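Long-range contacts in lactaldehyde dehydrogenase (Escherichia coli, PDB 2IMP), which irreversibly oxidises L-lactaldehyde from L-fucose and L-rhamnose breakdown to L-lactate with NAD(+), and also oxidises glycolaldehyde: residues K255-D263 / F394-A404; V26-I35 / I90-Q98. All coordinates share one frame; numbering follows the deposited sequence.

In the fold
The two contacts share no helix or strand; their centres lie about 37 Å apart and their nearest atoms about 17 Å apart. Contact 1 is a buried seam of apolar side chains in which a strand of the sheet near Cys285, the probable catalytic cysteine, is covered by one of its own helices, and alanines allow the close approach. Contact 2 is only partly buried and more mixed: a beta hairpin rests on the end of a helix near the NAD(+) site, with a proline and an isoleucine doing the packing while an asparagine, two glutamates and waters handle the polar groups. Neither contact has a direct hydrogen bond across it, but contact 2 is bridged by water.

Contact 1 (K255-D263 / F394-A404); sequences KAPAIVMDD and FDTLEDAISMA. With SO4 (sulfate ion), chain B.
Strand 257-260 and helix 397-404 run almost exactly antiparallel, at 174° with their axes 9.1 Å apart, so that Pro257 faces Ala404, Ile259 faces Ala400 and Met261 comes opposite Leu397. At one end the ring of Pro257 rests on a small methyl, its CG 3.7 Å from Ala404 CB. Alanines suit this side of the helix because their short side chains let the strand lie close.

Ile259 fills the middle with both of its branches. With CG1 anti to the carbonyl carbon (chi1 -59°) and CG2 anti to the backbone N, it straddles Ala400: CD1 reaches Ala400 CB at 3.8 Å, while CG2 touches the same methyl and also meets Phe394 CZ at 3.9 Å. An alanine here would remove both branches and would probably open a gap between the strand and Ala400, with the CZ end of the Phe394 ring less firmly held. That ring is also covered on one face by Ala400, whose CB sits 3.6 Å above the plane over the ring centre.

Met261 closes the far end with a Met-aromatic contact. Its SD approaches the ring at the edge, 82° off the normal and 3.6 Å from Phe394 CZ. The flexible thioether, bent at chi2 and chi3, then turns its methyl CE to Leu397 CD1, 3.9 Å away, linking ring and helix.

Strand 257-260 lies between the parallel strands 290-294 and 409-416, and the helix joins strand 388-394 to strand 409-416 as the connection of a beta-alpha-beta crossover that spans strands 290-294 and 257-260. Arg290 fastens the end of this helix by hydrogen bonds to the carbonyls of Met403 and Ala404, while Leu397 also packs against Val422 of helix 420-429.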
loop_
_atom_site.group_PDB
_atom_site.type_symbol
_atom_site.label_atom_id
_atom_site.label_comp_id
_atom_site.label_asym_id
_atom_site.label_seq_id
_atom_site.Cartn_x
_atom_site.Cartn_y
_atom_site.Cartn_z
ATOM N N LYS A 255 -3.001 1.013 -31.864
ATOM C CA LYS A 255 -3.795 1.956 -32.658
ATOM C C LYS A 255 -4.624 2.931 -31.777
ATOM O O LYS A 255 -5.855 2.871 -31.763
ATOM C CB LYS A 255 -4.754 1.187 -33.573
ATOM C CG LYS A 255 -4.224 0.876 -34.964
ATOM C CD LYS A 255 -4.321 2.094 -35.874
ATOM C CE LYS A 255 -3.894 1.756 -37.297
ATOM N NZ LYS A 255 -3.917 2.940 -38.202
ATOM N N ALA A 256 -3.934 3.813 -31.058
ATOM C CA ALA A 256 -4.582 4.775 -30.161
ATOM C C ALA A 256 -5.807 5.509 -30.735
ATOM O O ALA A 256 -5.681 6.303 -31.661
ATOM C CB ALA A 256 -3.556 5.793 -29.671
ATOM N N PRO A 257 -7.003 5.238 -30.190
ATOM C CA PRO A 257 -8.170 5.937 -30.725
ATOM C C PRO A 257 -8.482 7.239 -29.955
ATOM O O PRO A 257 -8.254 7.328 -28.747
ATOM C CB PRO A 257 -9.279 4.903 -30.574
ATOM C CG PRO A 257 -8.924 4.264 -29.266
ATOM C CD PRO A 257 -7.418 4.067 -29.394
ATOM N N ALA A 258 -8.995 8.228 -30.678
ATOM C CA ALA A 258 -9.377 9.511 -30.100
ATOM C C ALA A 258 -10.865 9.839 -30.351
ATOM O O ALA A 258 -11.333 9.786 -31.485
ATOM C CB ALA A 258 -8.500 10.619 -30.670
ATOM N N ILE A 259 -11.593 10.156 -29.287
ATOM C CA ILE A 259 -13.007 10.477 -29.400
ATOM C C ILE A 259 -13.349 11.968 -29.178
ATOM O O ILE A 259 -13.161 12.509 -28.084
ATOM C CB ILE A 259 -13.842 9.644 -28.408
ATOM C CG1 ILE A 259 -13.642 8.156 -28.689
ATOM C CG2 ILE A 259 -15.318 10.004 -28.530
ATOM C CD1 ILE A 259 -14.352 7.256 -27.705
ATOM N N VAL A 260 -13.850 12.608 -30.228
ATOM C CA VAL A 260 -14.235 14.013 -30.170
ATOM C C VAL A 260 -15.766 14.212 -30.120
ATOM O O VAL A 260 -16.452 14.010 -31.118
ATOM C CB VAL A 260 -13.696 14.785 -31.396
ATOM C CG1 VAL A 260 -13.964 16.279 -31.233
ATOM C CG2 VAL A 260 -12.208 14.509 -31.574
ATOM N N MET A 261 -16.286 14.588 -28.958
ATOM C CA MET A 261 -17.718 14.812 -28.811
ATOM C C MET A 261 -18.173 16.189 -29.346
ATOM O O MET A 261 -17.344 17.064 -29.596
ATOM C CB MET A 261 -18.119 14.677 -27.341
ATOM C CG MET A 261 -17.784 13.324 -26.732
ATOM S SD MET A 261 -18.484 11.939 -27.657
ATOM C CE MET A 261 -20.173 11.965 -27.049
ATOM N N ASP A 262 -19.475 16.366 -29.537
ATOM C CA ASP A 262 -19.970 17.645 -30.031
ATOM C C ASP A 262 -19.689 18.806 -29.060
ATOM O O ASP A 262 -19.316 19.900 -29.478
ATOM C CB ASP A 262 -21.477 17.578 -30.318
ATOM C CG ASP A 262 -21.814 16.693 -31.512
ATOM O OD1 ASP A 262 -21.022 16.660 -32.478
ATOM O OD2 ASP A 262 -22.880 16.043 -31.490
ATOM N N ASP A 263 -19.870 18.538 -27.771
ATOM C CA ASP A 263 -19.641 19.532 -26.731
ATOM C C ASP A 263 -18.158 19.678 -26.359
ATOM O O ASP A 263 -17.821 20.114 -25.259
ATOM C CB ASP A 263 -20.425 19.152 -25.475
ATOM C CG ASP A 263 -19.789 17.998 -24.725
ATOM O OD1 ASP A 263 -19.343 17.038 -25.389
ATOM O OD2 ASP A 263 -19.736 18.047 -23.479
ATOM N N PHE A 394 -19.525 9.415 -36.013
ATOM C CA PHE A 394 -20.416 8.608 -35.195
ATOM C C PHE A 394 -21.589 9.415 -34.617
ATOM O O PHE A 394 -21.539 10.644 -34.578
ATOM C CB PHE A 394 -19.631 7.931 -34.058
ATOM C CG PHE A 394 -19.153 8.878 -32.984
ATOM C CD1 PHE A 394 -19.980 9.220 -31.920
ATOM C CD2 PHE A 394 -17.876 9.429 -33.042
ATOM C CE1 PHE A 394 -19.544 10.093 -30.927
ATOM C CE2 PHE A 394 -17.430 10.305 -32.054
ATOM C CZ PHE A 394 -18.264 10.639 -30.997
ATOM N N ASP A 395 -22.632 8.721 -34.177
ATOM C CA ASP A 395 -23.798 9.384 -33.617
ATOM C C ASP A 395 -23.819 9.466 -32.075
ATOM O O ASP A 395 -23.977 10.548 -31.508
ATOM C CB ASP A 395 -25.076 8.693 -34.109
ATOM C CG ASP A 395 -25.256 8.802 -35.619
ATOM O OD1 ASP A 395 -25.421 9.934 -36.123
ATOM O OD2 ASP A 395 -25.230 7.756 -36.303
ATOM N N THR A 396 -23.651 8.328 -31.410
ATOM C CA THR A 396 -23.673 8.322 -29.955
ATOM C C THR A 396 -22.363 7.871 -29.264
ATOM O O THR A 396 -21.528 7.188 -29.861
ATOM C CB THR A 396 -24.819 7.439 -29.423
ATOM O OG1 THR A 396 -24.578 6.075 -29.784
ATOM C CG2 THR A 396 -26.147 7.886 -30.012
ATOM N N LEU A 397 -22.205 8.281 -28.009
ATOM C CA LEU A 397 -21.031 7.913 -27.237
ATOM C C LEU A 397 -20.777 6.399 -27.273
ATOM O O LEU A 397 -19.640 5.949 -27.421
ATOM C CB LEU A 397 -21.194 8.362 -25.784
ATOM C CG LEU A 397 -20.043 8.011 -24.838
ATOM C CD1 LEU A 397 -18.787 8.743 -25.273
ATOM C CD2 LEU A 397 -20.412 8.389 -23.411
ATOM N N GLU A 398 -21.858 5.635 -27.142
ATOM C CA GLU A 398 -21.769 4.188 -27.169
ATOM C C GLU A 398 -21.150 3.651 -28.468
ATOM O O GLU A 398 -20.414 2.667 -28.445
ATOM C CB GLU A 398 -23.152 3.569 -26.944
ATOM C CG GLU A 398 -23.672 3.714 -25.511
ATOM C CD GLU A 398 -24.049 5.143 -25.142
ATOM O OE1 GLU A 398 -24.259 5.405 -23.935
ATOM O OE2 GLU A 398 -24.148 6.003 -26.048
ATOM N N ASP A 399 -21.456 4.310 -29.585
ATOM C CA ASP A 399 -20.896 3.927 -30.879
ATOM C C ASP A 399 -19.368 4.132 -30.896
ATOM O O ASP A 399 -18.603 3.260 -31.314
ATOM C CB ASP A 399 -21.504 4.773 -32.009
ATOM C CG ASP A 399 -22.991 4.533 -32.201
ATOM O OD1 ASP A 399 -23.703 4.373 -31.189
ATOM O OD2 ASP A 399 -23.456 4.526 -33.366
ATOM N N ALA A 400 -18.959 5.311 -30.439
ATOM C CA ALA A 400 -17.551 5.664 -30.370
ATOM C C ALA A 400 -16.756 4.738 -29.425
ATOM O O ALA A 400 -15.697 4.228 -29.786
ATOM C CB ALA A 400 -17.407 7.111 -29.927
ATOM N N ILE A 401 -17.285 4.534 -28.223
ATOM C CA ILE A 401 -16.636 3.658 -27.258
ATOM C C ILE A 401 -16.514 2.226 -27.800
ATOM O O ILE A 401 -15.474 1.580 -27.669
ATOM C CB ILE A 401 -17.420 3.616 -25.927
ATOM C CG1 ILE A 401 -17.351 4.982 -25.241
ATOM C CG2 ILE A 401 -16.852 2.537 -25.013
ATOM C CD1 ILE A 401 -18.094 5.039 -23.930
ATOM N N SER A 402 -17.595 1.763 -28.418
ATOM C CA SER A 402 -17.642 0.434 -29.001
ATOM C C SER A 402 -16.630 0.245 -30.144
ATOM O O SER A 402 -15.995 -0.804 -30.247
ATOM C CB SER A 402 -19.052 0.143 -29.509
ATOM O OG SER A 402 -19.102 -1.130 -30.120
ATOM N N MET A 403 -16.491 1.264 -30.993
ATOM C CA MET A 403 -15.538 1.199 -32.095
ATOM C C MET A 403 -14.077 1.317 -31.620
ATOM O O MET A 403 -13.181 0.667 -32.160
ATOM C CB MET A 403 -15.842 2.286 -33.132
ATOM C CG MET A 403 -17.140 2.049 -33.897
ATOM S SD MET A 403 -17.400 3.192 -35.271
ATOM C CE MET A 403 -18.241 4.508 -34.435
ATOM N N ALA A 404 -13.854 2.155 -30.612
ATOM C CA ALA A 404 -12.518 2.298 -30.054
ATOM C C ALA A 404 -12.046 0.959 -29.441
ATOM O O ALA A 404 -10.911 0.531 -29.649
ATOM C CB ALA A 404 -12.507 3.397 -28.990
HETATM S S SO4 B . -3.834 1.313 -28.483
HETATM O O1 SO4 B . -3.553 0.401 -29.598
HETATM O O2 SO4 B . -2.570 1.888 -27.984
HETATM O O3 SO4 B . -4.742 2.377 -28.918
HETATM O O4 SO4 B . -4.520 0.561 -27.435
#

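Contact 2 (V26-I35 / I90-Q98); sequences VVNPATEAVI and IVEEGGKIQ
Ile35 and Pro29 make the apolar part of the contact, one against the side of helix 83-94, the other at its end. Ile35 slides alongside Glu92 in the opposite direction, its CD1 3.5 Å from Glu92 CG, and the same methyl touches Glu93 CB; a glutamate's aliphatic stem suits this place, giving hydrocarbon to the isoleucine while its carboxylate, still beside Ile35 CG2, takes a hydrogen bond from water. Pro29 wedges against the helix end, its CG 3.6 Å from Gly95 CA. A side chain on Gly95 would collide with that ring, and its positive phi (74°) also favours glycine.

Two backbone carbonyls at the helix end point at carbon atoms of the hairpin loop. Pro29 CD lies 3.3 Å from Glu92 O and close to Glu93 O, while Asn28 CA makes a CA-H...O contact with Glu92 O. With CG anti to the backbone N (chi1 -175°), Asn28 sets its amide carbon CG 3.2 Å from Glu92 O, where neither OD1, an acceptor, nor ND2, at a poor angle, bonds to that carbonyl.

Within its own loop Asn28 OD1 accepts from Ala30 N at 2.8 Å, an Asx turn. Water links the segments: Asn28 ND2 donates to one, at 3.0 Å, which donates to Glu92 OE2, the amide and carboxylate planes standing 86° apart. A second water lies within hydrogen-bonding distance of Asn28 OD1 and Val91 O.

The hairpin of strands 23-27 and 34-39 sits on the C-terminal end of helix 83-94. Glu93 turns its carboxylate to the backbone N-H groups of Asn183 and Asn184 at the start of helix 183-195, against which Val26 and Ile35 also pack.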
loop_
_atom_site.group_PDB
_atom_site.type_symbol
_atom_site.label_atom_id
_atom_site.label_comp_id
_atom_site.label_asym_id
_atom_site.label_seq_id
_atom_site.Cartn_x
_atom_site.Cartn_y
_atom_site.Cartn_z
ATOM N N VAL A 26 24.501 1.451 -40.442
ATOM C CA VAL A 26 23.508 2.320 -39.839
ATOM C C VAL A 26 23.335 3.564 -40.733
ATOM O O VAL A 26 24.279 4.323 -40.950
ATOM C CB VAL A 26 23.908 2.744 -38.414
ATOM C CG1 VAL A 26 22.858 3.680 -37.839
ATOM C CG2 VAL A 26 24.047 1.507 -37.529
ATOM N N VAL A 27 22.132 3.733 -41.261
ATOM C CA VAL A 27 21.845 4.817 -42.179
ATOM C C VAL A 27 21.034 6.004 -41.634
ATOM O O VAL A 27 20.222 5.852 -40.724
ATOM C CB VAL A 27 21.086 4.260 -43.408
ATOM C CG1 VAL A 27 20.661 5.382 -44.309
ATOM C CG2 VAL A 27 21.964 3.275 -44.161
ATOM N N ASN A 28 21.282 7.181 -42.203
ATOM C CA ASN A 28 20.529 8.375 -41.854
ATOM C C ASN A 28 19.220 8.379 -42.669
ATOM O O ASN A 28 19.244 8.556 -43.881
ATOM C CB ASN A 28 21.335 9.630 -42.185
ATOM C CG ASN A 28 20.643 10.902 -41.734
ATOM O OD1 ASN A 28 19.422 11.033 -41.843
ATOM N ND2 ASN A 28 21.422 11.854 -41.236
ATOM N N PRO A 29 18.075 8.180 -42.007
ATOM C CA PRO A 29 16.779 8.149 -42.691
ATOM C C PRO A 29 16.434 9.380 -43.576
ATOM O O PRO A 29 15.563 9.305 -44.443
ATOM C CB PRO A 29 15.799 7.957 -41.542
ATOM C CG PRO A 29 16.451 8.737 -40.444
ATOM C CD PRO A 29 17.890 8.288 -40.550
ATOM N N ALA A 30 17.113 10.495 -43.347
ATOM C CA ALA A 30 16.857 11.693 -44.135
ATOM C C ALA A 30 17.658 11.752 -45.458
ATOM O O ALA A 30 17.172 12.264 -46.466
ATOM C CB ALA A 30 17.152 12.937 -43.296
ATOM N N THR A 31 18.870 11.202 -45.432
ATOM C CA THR A 31 19.758 11.216 -46.588
ATOM C C THR A 31 20.191 9.829 -47.117
ATOM O O THR A 31 20.823 9.731 -48.171
ATOM C CB THR A 31 21.046 11.983 -46.260
ATOM O OG1 THR A 31 21.804 11.237 -45.297
ATOM C CG2 THR A 31 20.722 13.348 -45.677
ATOM N N GLU A 32 19.851 8.780 -46.378
ATOM C CA GLU A 32 20.230 7.427 -46.753
ATOM C C GLU A 32 21.750 7.162 -46.722
ATOM O O GLU A 32 22.221 6.134 -47.206
ATOM C CB GLU A 32 19.676 7.082 -48.132
ATOM C CG GLU A 32 18.204 6.732 -48.114
ATOM C CD GLU A 32 17.653 6.501 -49.500
ATOM O OE1 GLU A 32 17.410 7.495 -50.218
ATOM O OE2 GLU A 32 17.474 5.326 -49.876
ATOM N N ALA A 33 22.502 8.095 -46.152
ATOM C CA ALA A 33 23.942 7.931 -46.044
ATOM C C ALA A 33 24.358 7.101 -44.806
ATOM O O ALA A 33 23.714 7.180 -43.757
ATOM C CB ALA A 33 24.620 9.293 -45.998
ATOM N N VAL A 34 25.421 6.314 -44.951
ATOM C CA VAL A 34 25.920 5.488 -43.860
ATOM C C VAL A 34 26.654 6.304 -42.772
ATOM O O VAL A 34 27.730 6.849 -43.007
ATOM C CB VAL A 34 26.862 4.387 -44.393
ATOM C CG1 VAL A 34 27.360 3.518 -43.245
ATOM C CG2 VAL A 34 26.125 3.537 -45.419
ATOM N N ILE A 35 26.053 6.379 -41.592
ATOM C CA ILE A 35 26.627 7.147 -40.500
ATOM C C ILE A 35 27.497 6.328 -39.520
ATOM O O ILE A 35 28.331 6.872 -38.797
ATOM C CB ILE A 35 25.505 7.867 -39.736
ATOM C CG1 ILE A 35 24.542 6.845 -39.127
ATOM C CG2 ILE A 35 24.740 8.773 -40.696
ATOM C CD1 ILE A 35 23.313 7.462 -38.482
ATOM N N ILE A 90 20.525 10.976 -31.981
ATOM C CA ILE A 90 19.146 10.546 -32.160
ATOM C C ILE A 90 18.534 11.152 -33.440
ATOM O O ILE A 90 17.905 10.450 -34.238
ATOM C CB ILE A 90 18.286 10.932 -30.933
ATOM C CG1 ILE A 90 18.858 10.257 -29.678
ATOM C CG2 ILE A 90 16.833 10.516 -31.153
ATOM C CD1 ILE A 90 18.110 10.591 -28.397
ATOM N N VAL A 91 18.736 12.455 -33.615
ATOM C CA VAL A 91 18.257 13.140 -34.810
ATOM C C VAL A 91 18.775 12.447 -36.089
ATOM O O VAL A 91 18.013 12.083 -36.985
ATOM C CB VAL A 91 18.753 14.608 -34.848
ATOM C CG1 VAL A 91 18.374 15.250 -36.174
ATOM C CG2 VAL A 91 18.161 15.398 -33.688
ATOM N N GLU A 92 20.090 12.262 -36.118
ATOM C CA GLU A 92 20.796 11.641 -37.225
ATOM C C GLU A 92 20.350 10.206 -37.609
ATOM O O GLU A 92 20.129 9.915 -38.786
ATOM C CB GLU A 92 22.292 11.650 -36.908
ATOM C CG GLU A 92 23.158 10.947 -37.926
ATOM C CD GLU A 92 24.629 11.102 -37.614
ATOM O OE1 GLU A 92 25.020 10.807 -36.462
ATOM O OE2 GLU A 92 25.391 11.518 -38.516
ATOM N N GLU A 93 20.223 9.321 -36.623
ATOM C CA GLU A 93 19.825 7.948 -36.915
ATOM C C GLU A 93 18.309 7.659 -36.811
ATOM O O GLU A 93 17.790 6.787 -37.511
ATOM C CB GLU A 93 20.601 6.974 -36.015
ATOM C CG GLU A 93 20.202 6.999 -34.546
ATOM C CD GLU A 93 21.135 6.176 -33.662
ATOM O OE1 GLU A 93 21.698 5.161 -34.137
ATOM O OE2 GLU A 93 21.295 6.544 -32.480
ATOM N N GLY A 94 17.617 8.403 -35.949
ATOM C CA GLY A 94 16.191 8.195 -35.766
ATOM C C GLY A 94 15.300 9.064 -36.637
ATOM O O GLY A 94 14.108 8.781 -36.796
ATOM N N GLY A 95 15.863 10.131 -37.188
ATOM C CA GLY A 95 15.084 11.003 -38.043
ATOM C C GLY A 95 14.077 11.898 -37.343
ATOM O O GLY A 95 13.213 12.486 -37.996
ATOM N N LYS A 96 14.154 12.005 -36.022
ATOM C CA LYS A 96 13.221 12.881 -35.335
ATOM C C LYS A 96 13.721 14.341 -35.265
ATOM O O LYS A 96 14.928 14.592 -35.272
ATOM C CB LYS A 96 12.913 12.367 -33.923
ATOM C CG LYS A 96 14.084 12.352 -32.968
ATOM C CD LYS A 96 13.587 12.382 -31.522
ATOM C CE LYS A 96 12.662 11.211 -31.199
ATOM N NZ LYS A 96 11.981 11.388 -29.883
ATOM N N ILE A 97 12.791 15.285 -35.213
ATOM C CA ILE A 97 13.154 16.693 -35.164
ATOM C C ILE A 97 13.983 17.085 -33.928
ATOM O O ILE A 97 13.793 16.538 -32.838
ATOM C CB ILE A 97 11.899 17.584 -35.243
ATOM C CG1 ILE A 97 11.024 17.376 -34.009
ATOM C CG2 ILE A 97 11.109 17.238 -36.510
ATOM C CD1 ILE A 97 9.812 18.289 -33.961
ATOM N N GLN A 98 14.909 18.021 -34.126
ATOM C CA GLN A 98 15.785 18.485 -33.057
ATOM C C GLN A 98 15.098 18.730 -31.700
ATOM O O GLN A 98 15.603 18.311 -30.667
ATOM C CB GLN A 98 16.502 19.768 -33.491
ATOM C CG GLN A 98 17.556 19.571 -34.571
ATOM C CD GLN A 98 18.057 20.891 -35.136
ATOM O OE1 GLN A 98 18.442 21.790 -34.388
ATOM N NE2 GLN A 98 18.056 21.012 -36.459
HETATM O O HOH W 1 17.823 12.057 -39.864
HETATM O O HOH W 2 24.338 12.346 -41.061
#